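Local structure of putative vitamin-B12 independent methionine synthase family protein (Listeria monocytogenes, 1YPX) at residues 4-9 with 233-238; 294-299 with 326-331. The protein is a putative zinc-dependent enzyme of the cobalamin-independent methionine synthase family, which would transfer a methyl group from a folate to homocysteine. One frame throughout, in Å; residues are numbered along the deposited sequence.

Contact 1 (4-9 with 233-238); sequences VAPFYA and VITMHI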
loop_
_atom_site.group_PDB
_atom_site.type_symbol
_atom_site.label_atom_id
_atom_site.label_comp_id
_atom_site.label_asym_id
_atom_site.label_seq_id
_atom_site.Cartn_x
_atom_site.Cartn_y
_atom_site.Cartn_z
ATOM N N VAL A 4 13.483 -1.136 10.573
ATOM C CA VAL A 4 13.916 -1.084 9.196
ATOM C C VAL A 4 12.717 -1.174 8.240
ATOM O O VAL A 4 12.311 -0.175 7.641
ATOM C CB VAL A 4 14.946 -2.216 8.929
ATOM C CG1 VAL A 4 14.479 -3.504 9.580
ATOM C CG2 VAL A 4 15.141 -2.414 7.430
ATOM N N ALA A 5 12.149 -2.368 8.106
ATOM C CA ALA A 5 10.999 -2.583 7.229
ATOM C C ALA A 5 9.811 -1.835 7.840
ATOM O O ALA A 5 9.981 -0.702 8.303
ATOM C CB ALA A 5 10.737 -4.074 7.121
ATOM N N PRO A 6 8.595 -2.422 7.838
ATOM C CA PRO A 6 7.550 -1.605 8.462
ATOM C C PRO A 6 7.881 -1.444 9.945
ATOM O O PRO A 6 8.317 -2.398 10.580
ATOM C CB PRO A 6 6.286 -2.426 8.218
ATOM C CG PRO A 6 6.800 -3.815 8.198
ATOM C CD PRO A 6 8.022 -3.686 7.346
ATOM N N PHE A 7 7.694 -0.240 10.483
ATOM C CA PHE A 7 7.999 0.037 11.890
ATOM C C PHE A 7 6.857 -0.328 12.820
ATOM O O PHE A 7 5.700 -0.402 12.400
ATOM C CB PHE A 7 8.332 1.521 12.081
ATOM C CG PHE A 7 9.109 2.108 10.951
ATOM C CD1 PHE A 7 8.455 2.742 9.902
ATOM C CD2 PHE A 7 10.491 1.951 10.888
ATOM C CE1 PHE A 7 9.162 3.204 8.806
ATOM C CE2 PHE A 7 11.216 2.408 9.793
ATOM C CZ PHE A 7 10.553 3.033 8.749
ATOM N N TYR A 8 7.186 -0.533 14.094
ATOM C CA TYR A 8 6.181 -0.881 15.092
ATOM C C TYR A 8 4.969 0.032 14.985
ATOM O O TYR A 8 3.842 -0.419 15.167
ATOM C CB TYR A 8 6.781 -0.800 16.491
ATOM C CG TYR A 8 7.967 -1.712 16.686
ATOM C CD1 TYR A 8 7.854 -3.085 16.509
ATOM C CD2 TYR A 8 9.200 -1.201 17.059
ATOM C CE1 TYR A 8 8.948 -3.924 16.705
ATOM C CE2 TYR A 8 10.296 -2.026 17.255
ATOM C CZ TYR A 8 10.164 -3.380 17.078
ATOM O OH TYR A 8 11.249 -4.187 17.292
ATOM N N ALA A 9 5.206 1.313 14.716
ATOM C CA ALA A 9 4.122 2.276 14.528
ATOM C C ALA A 9 4.267 2.716 13.080
ATOM O O ALA A 9 5.126 3.535 12.746
ATOM C CB ALA A 9 4.273 3.465 15.456
ATOM N N VAL A 233 12.455 -2.361 1.052
ATOM C CA VAL A 233 11.381 -3.098 1.714
ATOM C C VAL A 233 10.120 -3.014 0.844
ATOM O O VAL A 233 9.769 -1.954 0.327
ATOM C CB VAL A 233 11.102 -2.501 3.133
ATOM C CG1 VAL A 233 9.982 -3.267 3.829
ATOM C CG2 VAL A 233 12.364 -2.539 3.981
ATOM N N ILE A 234 9.456 -4.145 0.653
ATOM C CA ILE A 234 8.236 -4.143 -0.129
ATOM C C ILE A 234 7.110 -4.766 0.664
ATOM O O ILE A 234 7.017 -5.983 0.789
ATOM C CB ILE A 234 8.396 -4.879 -1.463
ATOM C CG1 ILE A 234 9.348 -4.067 -2.368
ATOM C CG2 ILE A 234 7.012 -5.082 -2.109
ATOM C CD1 ILE A 234 9.408 -4.506 -3.844
ATOM N N THR A 235 6.265 -3.915 1.221
ATOM C CA THR A 235 5.144 -4.371 2.015
ATOM C C THR A 235 3.905 -4.453 1.151
ATOM O O THR A 235 3.809 -3.817 0.091
ATOM C CB THR A 235 4.844 -3.401 3.178
ATOM O OG1 THR A 235 4.642 -2.066 2.667
ATOM C CG2 THR A 235 5.978 -3.426 4.186
HETATM N N MSE A 236 2.939 -5.222 1.628
HETATM C CA MSE A 236 1.699 -5.392 0.899
HETATM C C MSE A 236 0.482 -5.077 1.736
HETATM O O MSE A 236 0.308 -5.632 2.809
HETATM C CB MSE A 236 1.588 -6.831 0.408
HETATM C CG MSE A 236 0.370 -7.094 -0.453
HETATM SE SE MSE A 236 0.831 -8.102 -2.045
HETATM C CE MSE A 236 -0.319 -9.654 -1.785
ATOM N N HIS A 237 -0.357 -4.175 1.254
ATOM C CA HIS A 237 -1.582 -3.870 1.970
ATOM C C HIS A 237 -2.727 -4.672 1.334
ATOM O O HIS A 237 -3.126 -4.390 0.198
ATOM C CB HIS A 237 -1.889 -2.369 1.923
ATOM C CG HIS A 237 -3.207 -2.000 2.533
ATOM N ND1 HIS A 237 -3.639 -2.494 3.749
ATOM C CD2 HIS A 237 -4.195 -1.186 2.089
ATOM C CE1 HIS A 237 -4.834 -2.004 4.024
ATOM N NE2 HIS A 237 -5.194 -1.207 3.032
ATOM N N ILE A 238 -3.210 -5.689 2.062
ATOM C CA ILE A 238 -4.334 -6.546 1.631
ATOM C C ILE A 238 -5.578 -5.858 2.164
ATOM O O ILE A 238 -5.967 -6.077 3.309
ATOM C CB ILE A 238 -4.326 -7.961 2.288
ATOM C CG1 ILE A 238 -2.964 -8.641 2.120
ATOM C CG2 ILE A 238 -5.409 -8.832 1.649
ATOM C CD1 ILE A 238 -2.601 -8.931 0.684
#
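Val-233 reaches Ala-5 with both of its methyls. Val-233 CG1 stands anti to the backbone N (chi1 -180°) and comes 3.5 Å from Ala-5 CB. The other branch, Val-233 CG2, lies 3.5 Å from Ala-5 CA. Val-4 adds a looser apolar contact at the exposed border, where its CG2 is 4.4 Å from Val-233 CG2. The next step along the loop is Pro-6. Its ring crosses Val-233 obliquely and puts CD 4.0 Å from Val-233 CG1. The same CD is 3.8 Å from Thr-235 CG2, and these two side chains slide past each other in opposite directions.

Thr-235 turns its methyl to the proline while its OG1 is hydrogen-bonded to Gln-185 on strand 183-188. Tyr-183, Phe-270 and Val-295, from three other strands, also touch Pro-6. Within the loop, Ala-5 O sits 3.6 Å above the plane of the Phe-7 ring, over its centre, and Phe-7 N is hydrogen-bonded to Asp-10 OD2.

The loop packs against the start of strand 233-238 in the TIM-barrel-like fold. Farther along this strand, His-237 is part of a possible empty metal site with Cys-239 and Cys-334, consistent with the zinc use of the family. Between the segments the chemistry is apolar, which implies that the contact is held by burial of methyl and ring carbons.

Contact 2 (294-299 with 326-331); sequences IVLGLI and SQLRLS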
loop_
_atom_site.group_PDB
_atom_site.type_symbol
_atom_site.label_atom_id
_atom_site.label_comp_id
_atom_site.label_asym_id
_atom_site.label_seq_id
_atom_site.Cartn_x
_atom_site.Cartn_y
_atom_site.Cartn_z
ATOM N N ILE A 294 4.148 -8.866 10.010
ATOM C CA ILE A 294 2.784 -8.533 9.608
ATOM C C ILE A 294 2.205 -7.415 10.483
ATOM O O ILE A 294 2.068 -7.541 11.700
ATOM C CB ILE A 294 1.829 -9.783 9.651
ATOM C CG1 ILE A 294 1.453 -10.115 11.077
ATOM C CG2 ILE A 294 2.471 -11.000 9.001
ATOM C CD1 ILE A 294 0.069 -9.667 11.386
ATOM N N VAL A 295 1.889 -6.300 9.853
ATOM C CA VAL A 295 1.326 -5.180 10.570
ATOM C C VAL A 295 -0.143 -5.467 10.837
ATOM O O VAL A 295 -0.867 -5.917 9.944
ATOM C CB VAL A 295 1.485 -3.907 9.735
ATOM C CG1 VAL A 295 1.040 -2.682 10.524
ATOM C CG2 VAL A 295 2.934 -3.794 9.291
ATOM N N LEU A 296 -0.563 -5.218 12.077
ATOM C CA LEU A 296 -1.938 -5.437 12.534
ATOM C C LEU A 296 -2.688 -4.102 12.562
ATOM O O LEU A 296 -2.369 -3.221 13.363
ATOM C CB LEU A 296 -1.922 -6.047 13.950
ATOM C CG LEU A 296 -1.217 -7.399 14.168
ATOM C CD1 LEU A 296 -0.907 -7.594 15.649
ATOM C CD2 LEU A 296 -2.096 -8.526 13.651
ATOM N N GLY A 297 -3.678 -3.953 11.690
ATOM C CA GLY A 297 -4.433 -2.715 11.641
ATOM C C GLY A 297 -5.571 -2.751 12.630
ATOM O O GLY A 297 -6.730 -2.933 12.249
ATOM N N LEU A 298 -5.240 -2.571 13.906
ATOM C CA LEU A 298 -6.232 -2.610 14.978
ATOM C C LEU A 298 -6.831 -1.259 15.343
ATOM O O LEU A 298 -7.706 -1.194 16.202
ATOM C CB LEU A 298 -5.609 -3.229 16.229
ATOM C CG LEU A 298 -4.777 -4.487 15.980
ATOM C CD1 LEU A 298 -4.278 -5.051 17.307
ATOM C CD2 LEU A 298 -5.620 -5.511 15.246
ATOM N N ILE A 299 -6.365 -0.186 14.712
ATOM C CA ILE A 299 -6.890 1.150 15.021
ATOM C C ILE A 299 -7.900 1.618 13.966
ATOM O O ILE A 299 -7.536 1.843 12.811
ATOM C CB ILE A 299 -5.736 2.211 15.148
ATOM C CG1 ILE A 299 -5.016 2.094 16.506
ATOM C CG2 ILE A 299 -6.305 3.625 15.079
ATOM C CD1 ILE A 299 -4.425 0.733 16.824
ATOM N N SER A 326 8.141 -10.156 18.291
ATOM C CA SER A 326 9.342 -9.589 17.680
ATOM C C SER A 326 9.107 -9.195 16.218
ATOM O O SER A 326 9.764 -8.294 15.689
ATOM C CB SER A 326 10.500 -10.598 17.751
ATOM O OG SER A 326 10.152 -11.819 17.109
ATOM N N GLN A 327 8.165 -9.869 15.570
ATOM C CA GLN A 327 7.883 -9.585 14.178
ATOM C C GLN A 327 6.462 -9.134 13.902
ATOM O O GLN A 327 5.887 -9.488 12.884
ATOM C CB GLN A 327 8.229 -10.803 13.313
ATOM C CG GLN A 327 7.815 -12.138 13.916
ATOM C CD GLN A 327 8.191 -13.313 13.038
ATOM O OE1 GLN A 327 7.731 -13.420 11.902
ATOM N NE2 GLN A 327 9.032 -14.197 13.558
ATOM N N LEU A 328 5.890 -8.349 14.804
ATOM C CA LEU A 328 4.542 -7.848 14.588
ATOM C C LEU A 328 4.576 -6.324 14.659
ATOM O O LEU A 328 5.410 -5.731 15.357
ATOM C CB LEU A 328 3.567 -8.434 15.628
ATOM C CG LEU A 328 3.279 -9.948 15.587
ATOM C CD1 LEU A 328 2.288 -10.339 16.681
ATOM C CD2 LEU A 328 2.716 -10.329 14.225
ATOM N N ARG A 329 3.687 -5.694 13.900
ATOM C CA ARG A 329 3.601 -4.236 13.858
ATOM C C ARG A 329 2.157 -3.798 14.028
ATOM O O ARG A 329 1.246 -4.591 13.859
ATOM C CB ARG A 329 4.154 -3.693 12.534
ATOM C CG ARG A 329 5.681 -3.518 12.483
ATOM C CD ARG A 329 6.410 -4.807 12.712
ATOM N NE ARG A 329 7.864 -4.653 12.665
ATOM C CZ ARG A 329 8.712 -5.406 13.361
ATOM N NH1 ARG A 329 8.268 -6.357 14.165
ATOM N NH2 ARG A 329 10.012 -5.228 13.241
ATOM N N LEU A 330 1.975 -2.529 14.365
ATOM C CA LEU A 330 0.673 -1.948 14.596
ATOM C C LEU A 330 0.429 -0.806 13.613
ATOM O O LEU A 330 1.370 -0.240 13.048
ATOM C CB LEU A 330 0.631 -1.420 16.020
ATOM C CG LEU A 330 -0.660 -0.757 16.490
ATOM C CD1 LEU A 330 -1.774 -1.771 16.466
ATOM C CD2 LEU A 330 -0.461 -0.190 17.896
ATOM N N SER A 331 -0.836 -0.461 13.414
ATOM C CA SER A 331 -1.187 0.618 12.506
ATOM C C SER A 331 -2.671 0.708 12.508
ATOM O O SER A 331 -3.340 -0.125 13.102
ATOM C CB SER A 331 -0.791 0.277 11.085
ATOM O OG SER A 331 -1.750 -0.612 10.537
#
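Ile-294 chi1 (76°) sets CG1 between the backbone N and the carbonyl carbon, and Leu-328 carries its CG anti to the carbonyl carbon (chi1 -66°). The two side chains lie side by side and point the same way, with Ile-294 CG1 3.4 Å from Leu-328 CD2. They belong to a parallel beta ladder between the last two strands of the TIM-barrel-like sheet. Helix 310-322 lies between these strands in the chain, as in a beta-alpha-beta crossover. It covers the face that holds Leu-296 and Leu-328.

The backbone ladder is uneven. Arg-329 N donates to Ile-294 O at 3.3 Å, and Leu-296 N donates to Arg-329 O at 2.6 Å. Bonds nearer the two ends, from Ile-294 N to Gln-327 O and from Ser-331 N to Leu-296 O, are weak. Gly-297 is the centre of an inverse gamma turn, closed by a weak bond from Leu-298 N to Leu-296 O. Beyond it Ile-299 meets Leu-330 at about a right angle, CD1 to CD1 at 3.7 Å. Helix 347-364 packs on both of these side chains.

The other face carries Val-295, Arg-329 and Ser-331. Val-295 crosses Arg-329 at about a right angle, and its CG2 touches Arg-329 CB at 3.5 Å. The arginine chain then bends at chi2 and leads away from Val-295. Its NH1 donates to Ser-326 O at 2.9 Å, with that oxygen in the guanidinium plane. A second bond from NH1, to Leu-328 O, is tilted from the plane. Two carbonyls therefore grip one nitrogen. NE is hydrogen-bonded to Pro-6 O in the N-terminal loop, and NH1 and NE together help fix the guanidinium. On the same face Val-295 CG1 sits 3.5 Å from Ser-331 OG.

How the contacts relate
From the N terminus, 4-9 comes first, before helix 19-30. Contact 1 closes a long loop by bringing it to strand 233-238. Contact 2 opens only after that, and closes a short loop between 294-299 and 326-331. The two are in series: neither nests in nor crosses the other. They still meet in space, with centres about 9 Å apart. Tyr-8 O makes a probable hydrogen bond to Leu-330 N at 2.9 Å, and Pro-6 O to Arg-329 NE at 3.1 Å. The N-terminal segment thus ties a central strand of the parallel sheet to strand 328-332, which comes last in the order of the parallel strands.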